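Local coordinates for putative sporulation-specific glycosylase ydhD (Bacillus subtilis subsp. subtilis str. 168, PDB 3CZ8), which probably hydrolyses glycosidic bonds as a putative sporulation-specific glycosylase, through the family 18 glycosyl hydrolase domain that makes up this part of the longer protein, at residues L70-F81 with Y112-Q121; Y146-A154 with I171-A182. The protein carries 1 engineered substitution. All coordinates share one frame; numbering follows the deposited sequence. Where two conformers were deposited one is given.

Interaction 1 (L70-F81 with Y112-Q121); sequences LATITNLTSGGF and YGGVTIDFEQ
Ala71 and Ile73 hydrogen-bond through their backbones to Gly114, Thr116 and Asp118, four bonds that join strands 70-74 and 114-118 in parallel as neighbours in the TIM barrel, their axes 27° apart. Tyr112 turns one ring face to Ala71, whose CB sits 3.5 Å from the ring centroid, almost on the ring normal. Ala71, Ile73, Val115 and Ile117 share one face of the sheet; CD1 of Ile117 reaches Ile73 CB at 3.9 Å. On the other face CG2 of Thr72 meets Asp118 CB at 3.7 Å.

Beyond the paired residues, the side-chain amide of Asn75 continues the hydrogen bonding in place of main-chain groups. Its CG lies between the backbone N and the carbonyl carbon (chi1 55°), which turns the amide to Glu120: OD1 accepts from Glu120 N (3.0 Å), while ND2 donates to Glu120 O at 2.7 Å in a nearly straight bond. This grip holds the predicted proton donor just past the C-terminal end of strand 114-118, as in family 18 enzymes. Its carboxylate stacks on the Phe81 ring, the planes 22° apart and Glu120 CD offset toward the rim; Leu76 CD2 covers the opposite face.

Glu120 OE2 hydrogen-bonds a glycerol, probably from the crystallisation liquor, that may mark the pocket. Strand 35-42 flanks 70-74 on its far side, and helices 93-110 and 127-143 both pack on Val115, the latter also on Ile117.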
loop_
_atom_site.group_PDB
_atom_site.type_symbol
_atom_site.label_atom_id
_atom_site.label_comp_id
_atom_site.label_asym_id
_atom_site.label_seq_id
_atom_site.Cartn_x
_atom_site.Cartn_y
_atom_site.Cartn_z
ATOM N N LEU A 70 -1.627 -18.002 5.904
ATOM C CA LEU A 70 -0.769 -18.156 7.070
ATOM C C LEU A 70 -1.009 -17.022 8.051
ATOM O O LEU A 70 -1.200 -15.883 7.645
ATOM C CB LEU A 70 0.709 -18.204 6.653
ATOM C CG LEU A 70 1.146 -19.205 5.571
ATOM C CD1 LEU A 70 2.601 -18.978 5.168
ATOM C CD2 LEU A 70 0.956 -20.638 6.018
ATOM N N ALA A 71 -1.021 -17.348 9.338
ATOM C CA ALA A 71 -1.118 -16.347 10.394
ATOM C C ALA A 71 0.265 -15.812 10.734
ATOM O O ALA A 71 1.177 -16.583 11.030
ATOM C CB ALA A 71 -1.750 -16.953 11.638
ATOM N N THR A 72 0.431 -14.495 10.707
ATOM C CA THR A 72 1.703 -13.911 11.109
ATOM C C THR A 72 1.695 -13.632 12.606
ATOM O O THR A 72 0.798 -12.965 13.122
ATOM C CB THR A 72 2.045 -12.641 10.311
ATOM O OG1 THR A 72 1.937 -12.928 8.916
ATOM C CG2 THR A 72 3.461 -12.175 10.605
ATOM N N ILE A 73 2.707 -14.161 13.285
ATOM C CA ILE A 73 2.865 -14.008 14.717
ATOM C C ILE A 73 4.098 -13.138 14.955
ATOM O O ILE A 73 5.196 -13.472 14.501
ATOM C CB ILE A 73 3.015 -15.393 15.431
ATOM C CG1 ILE A 73 2.058 -16.445 14.845
ATOM C CG2 ILE A 73 2.850 -15.254 16.946
ATOM C CD1 ILE A 73 0.557 -16.160 15.030
ATOM N N THR A 74 3.906 -12.014 15.646
ATOM C CA THR A 74 4.971 -11.025 15.850
ATOM C C THR A 74 5.155 -10.667 17.318
ATOM O O THR A 74 4.314 -10.998 18.157
ATOM C CB THR A 74 4.693 -9.692 15.100
ATOM O OG1 THR A 74 3.640 -8.981 15.763
ATOM C CG2 THR A 74 4.321 -9.920 13.631
ATOM N N ASN A 75 6.262 -9.984 17.610
ATOM C CA ASN A 75 6.489 -9.356 18.912
ATOM C C ASN A 75 6.312 -7.827 18.854
ATOM O O ASN A 75 7.102 -7.061 19.415
ATOM C CB ASN A 75 7.859 -9.741 19.486
ATOM C CG ASN A 75 9.013 -9.438 18.536
ATOM O OD1 ASN A 75 8.892 -9.575 17.318
ATOM N ND2 ASN A 75 10.149 -9.042 19.100
ATOM N N LEU A 76 5.254 -7.393 18.182
ATOM C CA LEU A 76 4.987 -5.973 18.026
ATOM C C LEU A 76 4.307 -5.372 19.247
ATOM O O LEU A 76 3.483 -6.019 19.891
ATOM C CB LEU A 76 4.157 -5.711 16.765
ATOM C CG LEU A 76 4.944 -5.631 15.452
ATOM C CD1 LEU A 76 4.017 -5.690 14.285
ATOM C CD2 LEU A 76 5.771 -4.377 15.364
ATOM N N THR A 77 4.693 -4.136 19.560
ATOM C CA THR A 77 4.011 -3.294 20.546
ATOM C C THR A 77 3.616 -1.986 19.865
ATOM O O THR A 77 3.704 -1.879 18.637
ATOM C CB THR A 77 4.893 -2.991 21.777
ATOM O OG1 THR A 77 6.175 -2.513 21.351
ATOM C CG2 THR A 77 5.071 -4.233 22.620
ATOM N N SER A 78 3.188 -1.001 20.657
ATOM C CA SER A 78 2.798 0.313 20.136
ATOM C C SER A 78 3.977 1.081 19.536
ATOM O O SER A 78 3.822 1.776 18.530
ATOM C CB SER A 78 2.107 1.148 21.216
ATOM O OG SER A 78 0.791 0.671 21.463
ATOM N N GLY A 79 5.149 0.934 20.151
ATOM C CA GLY A 79 6.373 1.560 19.655
ATOM C C GLY A 79 7.242 0.661 18.790
ATOM O O GLY A 79 8.431 0.936 18.607
ATOM N N GLY A 80 6.653 -0.413 18.261
ATOM C CA GLY A 80 7.355 -1.324 17.353
ATOM C C GLY A 80 7.665 -2.699 17.924
ATOM O O GLY A 80 6.959 -3.199 18.799
ATOM N N PHE A 81 8.722 -3.316 17.408
ATOM C CA PHE A 81 9.113 -4.656 17.818
ATOM C C PHE A 81 9.779 -4.609 19.184
ATOM O O PHE A 81 10.705 -3.829 19.411
ATOM C CB PHE A 81 10.033 -5.304 16.776
ATOM C CG PHE A 81 9.332 -5.683 15.506
ATOM C CD1 PHE A 81 8.671 -6.903 15.402
ATOM C CD2 PHE A 81 9.325 -4.822 14.412
ATOM C CE1 PHE A 81 8.012 -7.265 14.226
ATOM C CE2 PHE A 81 8.669 -5.173 13.231
ATOM C CZ PHE A 81 8.006 -6.395 13.141
ATOM N N TYR A 112 -6.416 -21.387 9.664
ATOM C CA TYR A 112 -5.208 -21.088 8.898
ATOM C C TYR A 112 -4.535 -22.380 8.452
ATOM O O TYR A 112 -4.719 -23.421 9.075
ATOM C CB TYR A 112 -4.233 -20.274 9.742
ATOM C CG TYR A 112 -4.561 -18.802 9.873
ATOM C CD1 TYR A 112 -4.334 -17.922 8.813
ATOM C CD2 TYR A 112 -5.065 -18.285 11.066
ATOM C CE1 TYR A 112 -4.611 -16.566 8.932
ATOM C CE2 TYR A 112 -5.348 -16.927 11.196
ATOM C CZ TYR A 112 -5.114 -16.075 10.120
ATOM O OH TYR A 112 -5.389 -14.732 10.228
ATOM N N GLY A 113 -3.767 -22.311 7.369
ATOM C CA GLY A 113 -2.985 -23.457 6.906
ATOM C C GLY A 113 -1.589 -23.546 7.505
ATOM O O GLY A 113 -0.817 -24.441 7.161
ATOM N N GLY A 114 -1.266 -22.624 8.410
ATOM C CA GLY A 114 0.059 -22.562 9.010
ATOM C C GLY A 114 0.378 -21.190 9.569
ATOM O O GLY A 114 -0.522 -20.360 9.737
ATOM N N VAL A 115 1.650 -20.959 9.887
ATOM C CA VAL A 115 2.077 -19.659 10.404
ATOM C C VAL A 115 3.303 -19.075 9.721
ATOM O O VAL A 115 4.023 -19.754 8.981
ATOM C CB VAL A 115 2.358 -19.656 11.937
ATOM C CG1 VAL A 115 1.090 -19.857 12.730
ATOM C CG2 VAL A 115 3.410 -20.678 12.306
ATOM N N THR A 116 3.512 -17.794 9.994
ATOM C CA THR A 116 4.749 -17.099 9.682
ATOM C C THR A 116 5.196 -16.445 10.971
ATOM O O THR A 116 4.520 -15.561 11.495
ATOM C CB THR A 116 4.573 -16.059 8.563
ATOM O OG1 THR A 116 4.124 -16.726 7.381
ATOM C CG2 THR A 116 5.894 -15.352 8.260
ATOM N N ILE A 117 6.306 -16.922 11.519
ATOM C CA ILE A 117 6.869 -16.294 12.701
ATOM C C ILE A 117 7.638 -15.069 12.216
ATOM O O ILE A 117 8.541 -15.177 11.382
ATOM C CB ILE A 117 7.780 -17.263 13.511
ATOM C CG1 ILE A 117 6.959 -18.406 14.136
ATOM C CG2 ILE A 117 8.541 -16.511 14.583
ATOM C CD1 ILE A 117 5.919 -17.954 15.194
ATOM N N ASP A 118 7.235 -13.903 12.705
ATOM C CA ASP A 118 7.920 -12.659 12.395
ATOM C C ASP A 118 8.368 -12.047 13.719
ATOM O O ASP A 118 7.814 -11.055 14.185
ATOM C CB ASP A 118 7.003 -11.725 11.590
ATOM C CG ASP A 118 7.679 -10.411 11.194
ATOM O OD1 ASP A 118 8.921 -10.366 11.106
ATOM O OD2 ASP A 118 6.955 -9.418 10.966
ATOM N N PHE A 119 9.363 -12.677 14.335
ATOM C CA PHE A 119 9.951 -12.133 15.546
ATOM C C PHE A 119 11.181 -11.337 15.152
ATOM O O PHE A 119 12.138 -11.879 14.597
ATOM C CB PHE A 119 10.316 -13.219 16.579
ATOM C CG PHE A 119 9.127 -13.917 17.203
ATOM C CD1 PHE A 119 7.822 -13.467 16.996
ATOM C CD2 PHE A 119 9.325 -15.024 18.029
ATOM C CE1 PHE A 119 6.736 -14.114 17.578
ATOM C CE2 PHE A 119 8.243 -15.676 18.629
ATOM C CZ PHE A 119 6.947 -15.219 18.401
ATOM N N GLU A 120 11.140 -10.044 15.435
ATOM C CA GLU A 120 12.260 -9.176 15.126
ATOM C C GLU A 120 12.909 -8.654 16.393
ATOM O O GLU A 120 12.288 -8.653 17.469
ATOM C CB GLU A 120 11.835 -8.042 14.203
ATOM C CG GLU A 120 11.512 -8.525 12.800
ATOM C CD GLU A 120 11.081 -7.410 11.877
ATOM O OE1 GLU A 120 11.629 -6.288 11.980
ATOM O OE2 GLU A 120 10.187 -7.659 11.047
ATOM N N GLN A 121 14.166 -8.233 16.244
ATOM C CA GLN A 121 15.032 -7.809 17.350
ATOM C C GLN A 121 15.172 -8.907 18.410
ATOM O O GLN A 121 15.118 -8.635 19.612
ATOM C CB GLN A 121 14.562 -6.478 17.966
ATOM C CG GLN A 121 14.605 -5.275 17.009
ATOM C CD GLN A 121 13.785 -4.093 17.520
ATOM O OE1 GLN A 121 13.837 -3.745 18.703
ATOM N NE2 GLN A 121 13.024 -3.471 16.626
#

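Interaction 2 (Y146-A154 with I171-A182); sequences YVLTIAVPA and IGAVVNYMFIMA
Ile150 and Ile171 meet at about a right angle, CG2 to CG2 at 3.7 Å, inside a parallel beta-alpha-beta unit of the TIM barrel: strand 147-153, helix 168-174 and strand 177-181. Val175 crosses Ile150 just as steeply, and its CG1 also reaches Leu148 CG at 3.9 Å, so Ile171 of the helix and Val175 after it close over this face of the strand pair. Farther along, with CG1 anti to the carbonyl carbon (chi1 -64°), CG2 of Val152 is left to meet Met178 CG at 3.8 Å, the two side chains again crossing at about a right angle.

The other face carries Thr149, Tyr177 and Phe179. Thr149 CG2 and Val147 CG1 come to the edge of the Tyr177 ring, whereas Thr149 CB stands off-centre over the Phe179 ring, 4.1 Å from its centroid. Ile218 of strand 217-220 touches both side chains, and Phe13 meets Phe179 as well.

Where strand 177-181 begins, Leu148 O accepts from the backbone N of both Asn176 and Tyr177. The side chain of Asn176 folds back to the same residue: its OD1 accepts from Leu148 N at 2.8 Å and also takes a hydrogen bond from a water that bridges to Tyr146 O.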
loop_
_atom_site.group_PDB
_atom_site.type_symbol
_atom_site.label_atom_id
_atom_site.label_comp_id
_atom_site.label_asym_id
_atom_site.label_seq_id
_atom_site.Cartn_x
_atom_site.Cartn_y
_atom_site.Cartn_z
ATOM N N TYR A 146 -0.037 -28.475 9.811
ATOM C CA TYR A 146 0.202 -27.043 9.576
ATOM C C TYR A 146 1.659 -26.718 9.244
ATOM O O TYR A 146 2.581 -27.247 9.864
ATOM C CB TYR A 146 -0.234 -26.225 10.788
ATOM C CG TYR A 146 -1.671 -26.447 11.194
ATOM C CD1 TYR A 146 -1.994 -27.315 12.239
ATOM C CD2 TYR A 146 -2.711 -25.786 10.539
ATOM C CE1 TYR A 146 -3.316 -27.521 12.617
ATOM C CE2 TYR A 146 -4.036 -25.986 10.915
ATOM C CZ TYR A 146 -4.329 -26.855 11.950
ATOM O OH TYR A 146 -5.634 -27.056 12.314
ATOM N N VAL A 147 1.840 -25.822 8.280
ATOM C CA VAL A 147 3.153 -25.408 7.772
ATOM C C VAL A 147 3.819 -24.400 8.729
ATOM O O VAL A 147 3.140 -23.584 9.350
ATOM C CB VAL A 147 3.003 -24.810 6.334
ATOM C CG1 VAL A 147 4.343 -24.481 5.696
ATOM C CG2 VAL A 147 2.247 -25.775 5.432
ATOM N N LEU A 148 5.140 -24.484 8.875
ATOM C CA LEU A 148 5.891 -23.511 9.667
ATOM C C LEU A 148 6.818 -22.710 8.773
ATOM O O LEU A 148 7.694 -23.263 8.114
ATOM C CB LEU A 148 6.675 -24.188 10.804
ATOM C CG LEU A 148 7.557 -23.292 11.690
ATOM C CD1 LEU A 148 6.780 -22.162 12.318
ATOM C CD2 LEU A 148 8.260 -24.091 12.766
ATOM N N THR A 149 6.591 -21.399 8.729
ATOM C CA THR A 149 7.450 -20.490 7.979
ATOM C C THR A 149 7.929 -19.380 8.910
ATOM O O THR A 149 7.340 -19.155 9.962
ATOM C CB THR A 149 6.747 -19.875 6.732
ATOM O OG1 THR A 149 5.768 -18.916 7.150
ATOM C CG2 THR A 149 6.072 -20.944 5.881
ATOM N N ILE A 150 9.004 -18.700 8.521
ATOM C CA ILE A 150 9.613 -17.675 9.359
ATOM C C ILE A 150 10.153 -16.527 8.506
ATOM O O ILE A 150 10.696 -16.745 7.416
ATOM C CB ILE A 150 10.724 -18.272 10.272
ATOM C CG1 ILE A 150 11.323 -17.200 11.191
ATOM C CG2 ILE A 150 11.806 -18.977 9.434
ATOM C CD1 ILE A 150 12.227 -17.734 12.268
ATOM N N ALA A 151 9.962 -15.300 8.988
ATOM C CA ALA A 151 10.582 -14.133 8.380
ATOM C C ALA A 151 11.853 -13.828 9.168
ATOM O O ALA A 151 11.797 -13.616 10.380
ATOM C CB ALA A 151 9.622 -12.944 8.397
ATOM N N VAL A 152 12.996 -13.855 8.481
ATOM C CA VAL A 152 14.297 -13.533 9.087
ATOM C C VAL A 152 14.963 -12.370 8.342
ATOM O O VAL A 152 14.707 -12.169 7.150
ATOM C CB VAL A 152 15.281 -14.767 9.135
ATOM C CG1 VAL A 152 14.740 -15.883 10.021
ATOM C CG2 VAL A 152 15.607 -15.285 7.742
ATOM N N PRO A 153 15.808 -11.582 9.042
ATOM C CA PRO A 153 16.581 -10.575 8.312
ATOM C C PRO A 153 17.704 -11.226 7.508
ATOM O O PRO A 153 18.176 -12.307 7.869
ATOM C CB PRO A 153 17.169 -9.692 9.426
ATOM C CG PRO A 153 16.503 -10.124 10.694
ATOM C CD PRO A 153 16.084 -11.536 10.488
ATOM N N ALA A 154 18.108 -10.578 6.421
ATOM C CA ALA A 154 19.187 -11.077 5.576
ATOM C C ALA A 154 20.514 -11.092 6.326
ATOM O O ALA A 154 20.871 -10.115 6.990
ATOM C CB ALA A 154 19.303 -10.239 4.324
ATOM N N ILE A 171 17.526 -22.864 12.291
ATOM C CA ILE A 171 16.168 -22.479 11.879
ATOM C C ILE A 171 15.766 -23.247 10.619
ATOM O O ILE A 171 14.679 -23.825 10.558
ATOM C CB ILE A 171 16.047 -20.945 11.644
ATOM C CG1 ILE A 171 16.131 -20.180 12.971
ATOM C CG2 ILE A 171 14.737 -20.578 10.918
ATOM C CD1 ILE A 171 16.329 -18.674 12.791
ATOM N N GLY A 172 16.654 -23.262 9.626
ATOM C CA GLY A 172 16.423 -23.996 8.380
ATOM C C GLY A 172 16.142 -25.480 8.554
ATOM O O GLY A 172 15.480 -26.089 7.716
ATOM N N ALA A 173 16.637 -26.052 9.653
ATOM C CA ALA A 173 16.414 -27.459 9.977
ATOM C C ALA A 173 15.016 -27.719 10.533
ATOM O O ALA A 173 14.475 -28.814 10.368
ATOM C CB ALA A 173 17.476 -27.953 10.961
ATOM N N VAL A 174 14.433 -26.722 11.199
ATOM C CA VAL A 174 13.144 -26.920 11.870
ATOM C C VAL A 174 11.925 -26.290 11.178
ATOM O O VAL A 174 10.796 -26.696 11.446
ATOM C CB VAL A 174 13.183 -26.516 13.369
ATOM C CG1 VAL A 174 14.231 -27.323 14.101
ATOM C CG2 VAL A 174 13.452 -25.028 13.529
ATOM N N VAL A 175 12.136 -25.303 10.308
ATOM C CA VAL A 175 11.010 -24.691 9.599
ATOM C C VAL A 175 10.800 -25.353 8.240
ATOM O O VAL A 175 11.712 -25.990 7.703
ATOM C CB VAL A 175 11.143 -23.140 9.445
ATOM C CG1 VAL A 175 11.286 -22.463 10.816
ATOM C CG2 VAL A 175 12.287 -22.759 8.493
ATOM N N ASN A 176 9.594 -25.218 7.699
ATOM C CA ASN A 176 9.310 -25.720 6.365
ATOM C C ASN A 176 9.888 -24.757 5.339
ATOM O O ASN A 176 10.452 -25.184 4.337
ATOM C CB ASN A 176 7.798 -25.895 6.149
ATOM C CG ASN A 176 7.194 -26.956 7.051
ATOM O OD1 ASN A 176 6.661 -26.653 8.119
ATOM N ND2 ASN A 176 7.286 -28.213 6.628
ATOM N N TYR A 177 9.725 -23.455 5.591
ATOM C CA TYR A 177 10.200 -22.416 4.672
ATOM C C TYR A 177 10.792 -21.206 5.394
ATOM O O TYR A 177 10.340 -20.823 6.469
ATOM C CB TYR A 177 9.082 -21.973 3.705
ATOM C CG TYR A 177 8.575 -23.083 2.799
ATOM C CD1 TYR A 177 9.250 -23.422 1.631
ATOM C CD2 TYR A 177 7.424 -23.798 3.126
ATOM C CE1 TYR A 177 8.790 -24.452 0.808
ATOM C CE2 TYR A 177 6.960 -24.824 2.320
ATOM C CZ TYR A 177 7.642 -25.145 1.164
ATOM O OH TYR A 177 7.170 -26.167 0.371
ATOM N N MET A 178 11.802 -20.600 4.779
ATOM C CA MET A 178 12.469 -19.437 5.349
ATOM C C MET A 178 12.276 -18.261 4.410
ATOM O O MET A 178 12.696 -18.310 3.248
ATOM C CB MET A 178 13.962 -19.737 5.561
ATOM C CG MET A 178 14.802 -18.612 6.174
ATOM S SD MET A 178 16.564 -19.033 6.390
ATOM C CE MET A 178 16.408 -20.371 7.536
ATOM N N PHE A 179 11.604 -17.222 4.908
ATOM C CA PHE A 179 11.425 -15.999 4.141
ATOM C C PHE A 179 12.557 -15.058 4.532
ATOM O O PHE A 179 12.587 -14.537 5.647
ATOM C CB PHE A 179 10.071 -15.321 4.439
ATOM C CG PHE A 179 8.844 -16.188 4.212
ATOM C CD1 PHE A 179 8.850 -17.267 3.330
ATOM C CD2 PHE A 179 7.654 -15.869 4.865
ATOM C CE1 PHE A 179 7.706 -18.031 3.128
ATOM C CE2 PHE A 179 6.505 -16.623 4.664
ATOM C CZ PHE A 179 6.535 -17.704 3.793
ATOM N N ILE A 180 13.494 -14.844 3.619
ATOM C CA ILE A 180 14.631 -13.988 3.921
ATOM C C ILE A 180 14.307 -12.577 3.491
ATOM O O ILE A 180 14.050 -12.325 2.319
ATOM C CB ILE A 180 15.938 -14.485 3.264
ATOM C CG1 ILE A 180 16.312 -15.859 3.821
ATOM C CG2 ILE A 180 17.077 -13.486 3.503
ATOM C CD1 ILE A 180 17.397 -16.521 3.062
ATOM N N MET A 181 14.299 -11.658 4.450
ATOM C CA MET A 181 13.920 -10.285 4.165
ATOM C C MET A 181 15.132 -9.504 3.666
ATOM O O MET A 181 15.768 -8.758 4.413
ATOM C CB MET A 181 13.228 -9.657 5.383
ATOM C CG MET A 181 11.954 -10.409 5.841
ATOM S SD MET A 181 10.572 -10.544 4.652
ATOM C CE MET A 181 10.908 -12.033 3.799
ATOM N N ALA A 182 15.440 -9.705 2.383
ATOM C CA ALA A 182 16.672 -9.209 1.772
ATOM C C ALA A 182 16.528 -7.773 1.270
ATOM O O ALA A 182 16.482 -7.522 0.060
ATOM C CB ALA A 182 17.114 -10.139 0.647
HETATM O O HOH W 1 5.157 -28.096 9.766
#

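How the interactions relate
The two contacts show how a TIM barrel wall is assembled from successive parallel strands. Interaction 1 closes before interaction 2 opens along the chain, and their centres lie 12 Å apart. Strands 114-118 and 147-153 are neighbours in one sheet, making the order 68-77, 114-118, 147-153, 177-181 continuous, with helix 127-143 connecting the two interactions and packing against both. Thr149 ties the pairs together through its OG1, which lies 2.7 Å from Val115 O and 2.7 Å from Thr116 OG1, both probable hydrogen bonds. At the C-terminal ends of these strands the predicted proton donor Glu120 of interaction 1 has Pro153 of interaction 2 about 6 Å away, side chain to side chain.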